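Local coordinates for protein endo-pectate lyase (Erwinia chrysanthemi, PDB 3B90) that cleaves polygalacturonate, and probably also highly methylated pectins, by calcium-dependent elimination, with the present chain forming its catalytic domain, at residues A[46-51]-A[69-74]; A[92-97]-A[124-129]; A[117-122]-A[151-156]. All coordinates share one frame; numbering follows the deposited sequence.

Contact 1 (A[46-51]-A[69-74]); sequences LRISAS and VIWEDI. With CA (calcium ion), chain C.
Two successive rungs of the right-handed parallel beta helix meet where L46, R47 and I48 lie in parallel register beside V69, I70 and W71; just beyond, 69-74 turns into the calcium site. The strand axes approach to 4.8 Å and run nearly parallel, 9° apart. I70 N donates to L46 O, I48 N to I70 O and E72 N to I48 O, the last at 3.1 Å, so the ladder continues one step past the strands. L46, I48, V69 and W71 point into the helix interior, as their apolar character suits. I48 sends CD1 over a face of the W71 indole, 3.8 Å from the centroid of the five-membered ring, a CH-pi contact. V69 CG1 also lies over the indole, toward its rim, and touches I48 CD1 at 4.1 Å. On the outer surface R47 runs alongside I70, its CG 3.6 Å from I70 CB. The methylene part of the arginine thus shields the isoleucine. The R47 guanidinium plane is 90° to the E72 carboxylate, and with R47 NH2 4.1 Å from E72 OE1 the opposite charges are too far apart for a salt bridge and probably attract only at a distance; a water links them by weak bonds. E72 CG lies anti to its carbonyl carbon (chi1 -81°), which lays the extended chain back across 46-51, where OE2 accepts a weak bond from A50 N. A50 CB, a bare methyl, packs 3.9 Å from D73 CB and also meets E72 CB. D73 OD1 binds calcium at 2.5 Å, and I74 O is a further ligand; N95 and Y100 complete the protein's share. On one side strand 20-21 packs against L46, R47 and S49, while on the other strand 92-95 receives I70, W71 and I74.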
loop_
_atom_site.group_PDB
_atom_site.type_symbol
_atom_site.label_atom_id
_atom_site.label_comp_id
_atom_site.label_asym_id
_atom_site.label_seq_id
_atom_site.Cartn_x
_atom_site.Cartn_y
_atom_site.Cartn_z
ATOM N N LEU A 46 5.800 2.612 -15.364
ATOM C CA LEU A 46 4.579 1.994 -15.852
ATOM C C LEU A 46 3.355 2.758 -15.399
ATOM O O LEU A 46 3.290 3.248 -14.274
ATOM C CB LEU A 46 4.495 0.553 -15.345
ATOM C CG LEU A 46 3.236 -0.275 -15.626
ATOM C CD1 LEU A 46 3.189 -0.688 -17.086
ATOM C CD2 LEU A 46 3.242 -1.495 -14.731
ATOM N N ARG A 47 2.395 2.893 -16.301
ATOM C CA ARG A 47 1.153 3.565 -15.973
ATOM C C ARG A 47 0.007 2.573 -16.091
ATOM O O ARG A 47 0.041 1.646 -16.906
ATOM C CB ARG A 47 0.948 4.802 -16.848
ATOM C CG ARG A 47 1.749 6.010 -16.345
ATOM C CD ARG A 47 2.106 7.010 -17.436
ATOM N NE ARG A 47 0.947 7.499 -18.178
ATOM C CZ ARG A 47 0.732 8.778 -18.472
ATOM N NH1 ARG A 47 1.593 9.710 -18.074
ATOM N NH2 ARG A 47 -0.315 9.122 -19.213
ATOM N N ILE A 48 -0.949 2.704 -15.182
ATOM C CA ILE A 48 -2.109 1.832 -15.160
ATOM C C ILE A 48 -3.314 2.727 -15.329
ATOM O O ILE A 48 -3.464 3.713 -14.603
ATOM C CB ILE A 48 -2.181 1.066 -13.836
ATOM C CG1 ILE A 48 -0.855 0.328 -13.611
ATOM C CG2 ILE A 48 -3.337 0.083 -13.869
ATOM C CD1 ILE A 48 -0.659 -0.215 -12.222
ATOM N N SER A 49 -4.150 2.403 -16.312
ATOM C CA SER A 49 -5.338 3.200 -16.616
ATOM C C SER A 49 -6.362 3.315 -15.486
ATOM O O SER A 49 -6.406 2.485 -14.571
ATOM C CB SER A 49 -6.017 2.686 -17.883
ATOM O OG SER A 49 -6.459 1.358 -17.718
ATOM N N ALA A 50 -7.195 4.348 -15.588
ATOM C CA ALA A 50 -8.233 4.634 -14.610
ATOM C C ALA A 50 -9.309 3.557 -14.469
ATOM O O ALA A 50 -9.757 3.267 -13.362
ATOM C CB ALA A 50 -8.881 5.980 -14.924
ATOM N N SER A 51 -9.730 2.973 -15.584
ATOM C CA SER A 51 -10.768 1.953 -15.543
ATOM C C SER A 51 -10.236 0.533 -15.648
ATOM O O SER A 51 -10.974 -0.373 -16.033
ATOM C CB SER A 51 -11.804 2.208 -16.646
ATOM O OG SER A 51 -11.221 2.120 -17.935
ATOM N N VAL A 69 5.702 4.137 -10.749
ATOM C CA VAL A 69 4.484 3.551 -11.277
ATOM C C VAL A 69 3.374 4.530 -10.946
ATOM O O VAL A 69 3.372 5.150 -9.878
ATOM C CB VAL A 69 4.183 2.143 -10.675
ATOM C CG1 VAL A 69 2.843 1.623 -11.189
ATOM C CG2 VAL A 69 5.279 1.159 -11.079
ATOM N N ILE A 70 2.487 4.732 -11.911
ATOM C CA ILE A 70 1.362 5.632 -11.742
ATOM C C ILE A 70 0.040 4.878 -11.845
ATOM O O ILE A 70 -0.188 4.129 -12.804
ATOM C CB ILE A 70 1.375 6.769 -12.796
ATOM C CG1 ILE A 70 2.615 7.649 -12.614
ATOM C CG2 ILE A 70 0.125 7.623 -12.659
ATOM C CD1 ILE A 70 2.667 8.846 -13.556
ATOM N N TRP A 71 -0.798 5.053 -10.824
ATOM C CA TRP A 71 -2.123 4.456 -10.761
ATOM C C TRP A 71 -3.116 5.598 -10.974
ATOM O O TRP A 71 -3.316 6.426 -10.079
ATOM C CB TRP A 71 -2.381 3.825 -9.384
ATOM C CG TRP A 71 -1.607 2.573 -9.102
ATOM C CD1 TRP A 71 -2.050 1.282 -9.237
ATOM C CD2 TRP A 71 -0.275 2.486 -8.587
ATOM N NE1 TRP A 71 -1.076 0.397 -8.828
ATOM C CE2 TRP A 71 0.024 1.109 -8.424
ATOM C CE3 TRP A 71 0.695 3.434 -8.236
ATOM C CZ2 TRP A 71 1.253 0.663 -7.926
ATOM C CZ3 TRP A 71 1.919 2.988 -7.737
ATOM C CH2 TRP A 71 2.185 1.617 -7.588
ATOM N N GLU A 72 -3.714 5.653 -12.164
ATOM C CA GLU A 72 -4.680 6.699 -12.508
ATOM C C GLU A 72 -5.956 6.695 -11.660
ATOM O O GLU A 72 -6.596 7.725 -11.493
ATOM C CB GLU A 72 -5.003 6.639 -14.004
ATOM C CG GLU A 72 -3.933 7.315 -14.856
ATOM C CD GLU A 72 -3.973 6.921 -16.325
ATOM O OE1 GLU A 72 -2.897 6.951 -16.962
ATOM O OE2 GLU A 72 -5.058 6.580 -16.840
ATOM N N ASP A 73 -6.319 5.525 -11.143
ATOM C CA ASP A 73 -7.483 5.353 -10.281
ATOM C C ASP A 73 -7.371 3.954 -9.697
ATOM O O ASP A 73 -7.742 2.968 -10.346
ATOM C CB ASP A 73 -8.806 5.498 -11.062
ATOM C CG ASP A 73 -10.022 5.658 -10.147
ATOM O OD1 ASP A 73 -9.905 5.426 -8.925
ATOM O OD2 ASP A 73 -11.106 6.029 -10.647
ATOM N N ILE A 74 -6.828 3.865 -8.485
ATOM C CA ILE A 74 -6.677 2.572 -7.818
ATOM C C ILE A 74 -8.014 1.832 -7.828
ATOM O O ILE A 74 -9.054 2.420 -7.510
ATOM C CB ILE A 74 -6.241 2.735 -6.341
ATOM C CG1 ILE A 74 -4.863 3.393 -6.259
ATOM C CG2 ILE A 74 -6.253 1.366 -5.638
ATOM C CD1 ILE A 74 -4.368 3.581 -4.847
HETATM CA CA CA C . -10.748 3.921 -7.101
HETATM O O HOH W 1 -2.389 6.744 -20.293
HETATM O O HOH W 2 -5.218 2.563 -12.096
HETATM O O HOH W 3 -10.807 2.263 -5.177
HETATM O O HOH W 4 -12.478 5.040 -6.270
#

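Contact 2 (A[92-97]-A[124-129]); sequences IAHNAK and TLTGEH. With CA (calcium ion), chain C.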
loop_
_atom_site.group_PDB
_atom_site.type_symbol
_atom_site.label_atom_id
_atom_site.label_comp_id
_atom_site.label_asym_id
_atom_site.label_seq_id
_atom_site.Cartn_x
_atom_site.Cartn_y
_atom_site.Cartn_z
ATOM N N ILE A 92 3.154 7.774 -8.406
ATOM C CA ILE A 92 1.978 8.513 -7.964
ATOM C C ILE A 92 0.813 7.549 -7.942
ATOM O O ILE A 92 0.651 6.759 -8.867
ATOM C CB ILE A 92 1.606 9.639 -8.947
ATOM C CG1 ILE A 92 2.807 10.544 -9.220
ATOM C CG2 ILE A 92 0.460 10.454 -8.387
ATOM C CD1 ILE A 92 2.623 11.446 -10.422
ATOM N N ALA A 93 0.008 7.609 -6.883
ATOM C CA ALA A 93 -1.148 6.742 -6.773
ATOM C C ALA A 93 -2.400 7.571 -6.544
ATOM O O ALA A 93 -2.600 8.129 -5.472
ATOM C CB ALA A 93 -0.953 5.742 -5.648
ATOM N N HIS A 94 -3.232 7.664 -7.576
ATOM C CA HIS A 94 -4.476 8.423 -7.509
ATOM C C HIS A 94 -5.686 7.535 -7.225
ATOM O O HIS A 94 -5.747 6.389 -7.657
ATOM C CB HIS A 94 -4.701 9.178 -8.825
ATOM C CG HIS A 94 -5.967 9.977 -8.859
ATOM N ND1 HIS A 94 -6.003 11.322 -8.567
ATOM C CD2 HIS A 94 -7.238 9.625 -9.165
ATOM C CE1 HIS A 94 -7.241 11.766 -8.692
ATOM N NE2 HIS A 94 -8.011 10.755 -9.055
ATOM N N ASN A 95 -6.661 8.104 -6.527
ATOM C CA ASN A 95 -7.900 7.419 -6.195
ATOM C C ASN A 95 -8.927 8.533 -5.954
ATOM O O ASN A 95 -8.553 9.677 -5.680
ATOM C CB ASN A 95 -7.717 6.557 -4.941
ATOM C CG ASN A 95 -8.687 5.385 -4.885
ATOM O OD1 ASN A 95 -9.539 5.222 -5.761
ATOM N ND2 ASN A 95 -8.551 4.554 -3.856
ATOM N N ALA A 96 -10.212 8.220 -6.077
ATOM C CA ALA A 96 -11.229 9.249 -5.880
ATOM C C ALA A 96 -12.604 8.762 -5.444
ATOM O O ALA A 96 -12.984 7.618 -5.687
ATOM C CB ALA A 96 -11.363 10.077 -7.152
ATOM N N LYS A 97 -13.330 9.653 -4.775
ATOM C CA LYS A 97 -14.695 9.389 -4.335
ATOM C C LYS A 97 -15.457 9.360 -5.658
ATOM O O LYS A 97 -15.245 10.229 -6.500
ATOM C CB LYS A 97 -15.195 10.553 -3.468
ATOM C CG LYS A 97 -15.109 11.909 -4.169
ATOM C CD LYS A 97 -15.410 13.077 -3.254
ATOM C CE LYS A 97 -15.258 14.404 -3.997
ATOM N NZ LYS A 97 -15.244 15.562 -3.061
ATOM N N THR A 124 3.849 9.532 -4.063
ATOM C CA THR A 124 2.754 10.487 -3.874
ATOM C C THR A 124 1.336 9.937 -4.053
ATOM O O THR A 124 1.081 9.129 -4.945
ATOM C CB THR A 124 2.924 11.697 -4.835
ATOM O OG1 THR A 124 4.216 12.285 -4.634
ATOM C CG2 THR A 124 1.855 12.758 -4.598
ATOM N N LEU A 125 0.423 10.392 -3.196
ATOM C CA LEU A 125 -0.984 10.010 -3.260
ATOM C C LEU A 125 -1.811 11.242 -3.633
ATOM O O LEU A 125 -1.704 12.285 -2.990
ATOM C CB LEU A 125 -1.482 9.457 -1.913
ATOM C CG LEU A 125 -0.971 8.113 -1.384
ATOM C CD1 LEU A 125 -1.568 7.830 -0.023
ATOM C CD2 LEU A 125 -1.328 6.995 -2.332
ATOM N N THR A 126 -2.609 11.121 -4.688
ATOM C CA THR A 126 -3.467 12.207 -5.147
ATOM C C THR A 126 -4.927 11.751 -5.102
ATOM O O THR A 126 -5.214 10.552 -5.147
ATOM C CB THR A 126 -3.116 12.638 -6.585
ATOM O OG1 THR A 126 -3.252 11.522 -7.470
ATOM C CG2 THR A 126 -1.682 13.163 -6.662
ATOM N N GLY A 127 -5.845 12.709 -5.012
ATOM C CA GLY A 127 -7.258 12.384 -4.944
ATOM C C GLY A 127 -7.709 12.025 -3.535
ATOM O O GLY A 127 -7.139 12.501 -2.550
ATOM N N GLU A 128 -8.741 11.190 -3.443
ATOM C CA GLU A 128 -9.285 10.753 -2.164
ATOM C C GLU A 128 -8.833 9.332 -1.853
ATOM O O GLU A 128 -9.006 8.441 -2.680
ATOM C CB GLU A 128 -10.818 10.813 -2.183
ATOM C CG GLU A 128 -11.411 12.221 -2.245
ATOM C CD GLU A 128 -11.342 12.835 -3.630
ATOM O OE1 GLU A 128 -11.936 12.269 -4.572
ATOM O OE2 GLU A 128 -10.697 13.891 -3.783
ATOM N N HIS A 129 -8.294 9.114 -0.649
ATOM C CA HIS A 129 -7.807 7.787 -0.259
ATOM C C HIS A 129 -8.292 7.250 1.084
ATOM O O HIS A 129 -8.758 7.997 1.949
ATOM C CB HIS A 129 -6.279 7.749 -0.245
ATOM C CG HIS A 129 -5.651 7.733 -1.604
ATOM N ND1 HIS A 129 -5.283 6.566 -2.238
ATOM C CD2 HIS A 129 -5.267 8.742 -2.421
ATOM C CE1 HIS A 129 -4.695 6.858 -3.386
ATOM N NE2 HIS A 129 -4.672 8.172 -3.521
HETATM CA CA CA C . -10.748 3.921 -7.101
HETATM O O HOH W 5 -6.948 4.395 -1.592
HETATM O O HOH W 3 -10.807 2.263 -5.177
HETATM O O HOH W 4 -12.478 5.040 -6.270
#
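K97 N gives a nearly straight bond (167°) to E128 OE1 at 3.0 Å, using the anti lone pair of the carboxylate, whose chain bends at chi2 to reach it. Between the strands A93 N donates to T124 O at 2.7 Å, and A93 O accepts T126 N from above the carbonyl plane. The one N-H of H129 NE2 is shared between A93 O and T126 O, weak in both directions, tying its ring to both 92-97 and 124-129. On the outer face T126 OG1 meets the edge of the H94 ring, 3.0 Å from ND1, in a bond that either partner could donate. N95 O accepts E128 N, and the strand turns its corner at G127, whose backbone angles would press a CB against the preceding carbonyl and against N95 O, so only glycine fits. The H129 imidazole is sandwiched, N95 CB over one face, 3.6 Å from the centroid, and L125 CD2 over the other. A93 is small enough to let L125 CD2 approach its CB to 3.6 Å. N95 OD1 binds calcium at 2.2 Å while its ND2 donates to a water shared with H129 ND1. The amide therefore offers its oxygen to the metal, and the buried histidine, holding the CB of N95, probably helps to position it.

Contact 3 (A[117-122]-A[151-156]); sequences TVVKGN and TSATVN. With SO4 (sulfate ion), chain F.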
loop_
_atom_site.group_PDB
_atom_site.type_symbol
_atom_site.label_atom_id
_atom_site.label_comp_id
_atom_site.label_asym_id
_atom_site.label_seq_id
_atom_site.Cartn_x
_atom_site.Cartn_y
_atom_site.Cartn_z
ATOM N N THR A 117 7.459 -3.648 4.172
ATOM C CA THR A 117 7.068 -2.835 3.030
ATOM C C THR A 117 7.817 -1.514 3.254
ATOM O O THR A 117 7.862 -0.999 4.375
ATOM C CB THR A 117 5.554 -2.592 2.963
ATOM O OG1 THR A 117 4.893 -3.840 2.770
ATOM C CG2 THR A 117 5.216 -1.683 1.787
ATOM N N VAL A 118 8.454 -1.014 2.200
ATOM C CA VAL A 118 9.235 0.213 2.274
ATOM C C VAL A 118 8.706 1.267 1.306
ATOM O O VAL A 118 8.479 0.981 0.138
ATOM C CB VAL A 118 10.725 -0.056 1.949
ATOM C CG1 VAL A 118 11.485 1.245 1.854
ATOM C CG2 VAL A 118 11.360 -0.953 3.022
ATOM N N VAL A 119 8.453 2.466 1.823
ATOM C CA VAL A 119 7.978 3.572 0.990
ATOM C C VAL A 119 9.026 4.684 1.035
ATOM O O VAL A 119 9.223 5.305 2.064
ATOM C CB VAL A 119 6.622 4.119 1.473
ATOM C CG1 VAL A 119 6.204 5.303 0.608
ATOM C CG2 VAL A 119 5.558 3.018 1.415
ATOM N N LYS A 120 9.701 4.911 -0.090
ATOM C CA LYS A 120 10.740 5.931 -0.197
ATOM C C LYS A 120 10.629 6.618 -1.561
ATOM O O LYS A 120 9.705 6.354 -2.324
ATOM C CB LYS A 120 12.121 5.277 -0.047
ATOM C CG LYS A 120 12.433 4.252 -1.141
ATOM C CD LYS A 120 13.350 3.141 -0.634
ATOM C CE LYS A 120 14.802 3.565 -0.560
ATOM N NZ LYS A 120 15.442 3.585 -1.910
ATOM N N GLY A 121 11.566 7.510 -1.864
ATOM C CA GLY A 121 11.525 8.193 -3.144
ATOM C C GLY A 121 10.337 9.119 -3.334
ATOM O O GLY A 121 9.926 9.370 -4.456
ATOM N N ASN A 122 9.728 9.558 -2.241
ATOM C CA ASN A 122 8.598 10.488 -2.307
ATOM C C ASN A 122 7.367 9.976 -3.075
ATOM O O ASN A 122 6.843 10.664 -3.964
ATOM C CB ASN A 122 9.094 11.815 -2.908
ATOM C CG ASN A 122 8.299 13.005 -2.443
ATOM O OD1 ASN A 122 7.345 12.877 -1.681
ATOM N ND2 ASN A 122 8.712 14.195 -2.888
ATOM N N THR A 151 10.240 6.558 4.636
ATOM C CA THR A 151 11.284 7.559 4.832
ATOM C C THR A 151 10.946 8.856 4.111
ATOM O O THR A 151 11.550 9.889 4.384
ATOM C CB THR A 151 12.692 7.042 4.449
ATOM O OG1 THR A 151 12.669 6.465 3.137
ATOM C CG2 THR A 151 13.157 6.004 5.454
ATOM N N SER A 152 9.993 8.789 3.179
ATOM C CA SER A 152 9.508 9.965 2.435
ATOM C C SER A 152 8.268 9.632 1.594
ATOM O O SER A 152 8.252 8.647 0.853
ATOM C CB SER A 152 10.599 10.586 1.548
ATOM O OG SER A 152 10.975 9.751 0.461
ATOM N N ALA A 153 7.227 10.451 1.736
ATOM C CA ALA A 153 5.976 10.273 0.999
ATOM C C ALA A 153 5.109 11.533 1.067
ATOM O O ALA A 153 5.176 12.287 2.039
ATOM C CB ALA A 153 5.198 9.069 1.542
ATOM N N THR A 154 4.308 11.762 0.026
ATOM C CA THR A 154 3.423 12.929 -0.027
ATOM C C THR A 154 1.964 12.582 -0.305
ATOM O O THR A 154 1.652 11.824 -1.219
ATOM C CB THR A 154 3.873 13.952 -1.092
ATOM O OG1 THR A 154 4.163 13.275 -2.323
ATOM C CG2 THR A 154 5.110 14.693 -0.632
ATOM N N VAL A 155 1.072 13.138 0.500
ATOM C CA VAL A 155 -0.348 12.908 0.317
ATOM C C VAL A 155 -0.981 14.208 -0.179
ATOM O O VAL A 155 -1.460 15.025 0.609
ATOM C CB VAL A 155 -1.023 12.445 1.620
ATOM C CG1 VAL A 155 -2.494 12.080 1.355
ATOM C CG2 VAL A 155 -0.268 11.244 2.208
ATOM N N ASN A 156 -0.890 14.430 -1.487
ATOM C CA ASN A 156 -1.468 15.620 -2.100
ATOM C C ASN A 156 -2.953 15.376 -2.324
ATOM O O ASN A 156 -3.417 15.236 -3.461
ATOM C CB ASN A 156 -0.806 15.932 -3.439
ATOM C CG ASN A 156 -1.300 17.241 -4.025
ATOM O OD1 ASN A 156 -1.928 18.047 -3.322
ATOM N ND2 ASN A 156 -1.032 17.459 -5.308
HETATM S S SO4 F . 14.589 9.169 1.500
HETATM O O1 SO4 F . 15.198 9.215 2.892
HETATM O O2 SO4 F . 14.621 10.610 1.040
HETATM O O3 SO4 F . 15.408 8.383 0.657
HETATM O O4 SO4 F . 13.244 8.740 1.584
#
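V119 and A153 form the close, buried part of this contact, whereas K120, N122 and T151 lie along its solvent side. V119 CG1 is anti to the backbone N (chi1 178°) and meets A153 CB at 4.0 Å. The branched valine fills the interior of the beta helix, and the small alanine also touches L178 of the next rung. Next to this pair T151 N donates to V119 O at 3.0 Å, a rung-to-rung bond at the end of strand 115-120. The polar grip comes next. S152 OG accepts N122 N at 3.0 Å, so the serine hydroxyl takes up this N-H much as a backbone carbonyl would in the ladder, as 117-122 rounds its bend. That bend passes through G121 and N122, both with positive phi, a conformation easiest for glycine and well tolerated by asparagine. Past it N122 OD1 presses on T154 CG2 at 3.1 Å and accepts only a weak bond from T154 OG1, 3.3 Å away; the main partner of that hydroxyl is T124.

The outer side is looser. K120 touches 151-156 through CB, 3.4 Å from T151 OG1, and its bent chain leads the rest away. Here T151 OG1 and S152 OG both donate to O4 of a sulfate ion, at 2.8 and 2.7 Å. S152 OG is thus donor to the sulfate and acceptor from N122 N. The ion probably comes from the crystallisation liquor, and the two neighbouring hydroxyl donors suit such an anion. Before the bends lie strands 115-120 and 146-150, after them strands 123-126 and 153-156: successive coils turn the same corner in stacked turns, as in the right-handed parallel beta helix of pectate lyases.

Overall arrangement
All three contacts join neighbouring coils of one parallel beta helix. Contacts 1 and 2, with centres about 10 Å apart, are adjacent: W71 O lies 2.8 Å from H94 N and I74 N 2.9 Å from H94 O, probable hydrogen bonds, so strand 92-95 continues the ladder. Together they supply three of the four protein ligands of one calcium ion, D73 and I74 from contact 1 and N95 from contact 2, and share two of its waters. Contact 3 is about 13 Å from contact 2, centre to centre, and joins it where L125 N meets T154 O at 2.7 Å. Its centre is about 17 Å from that of contact 1, and it takes no part in binding the metal.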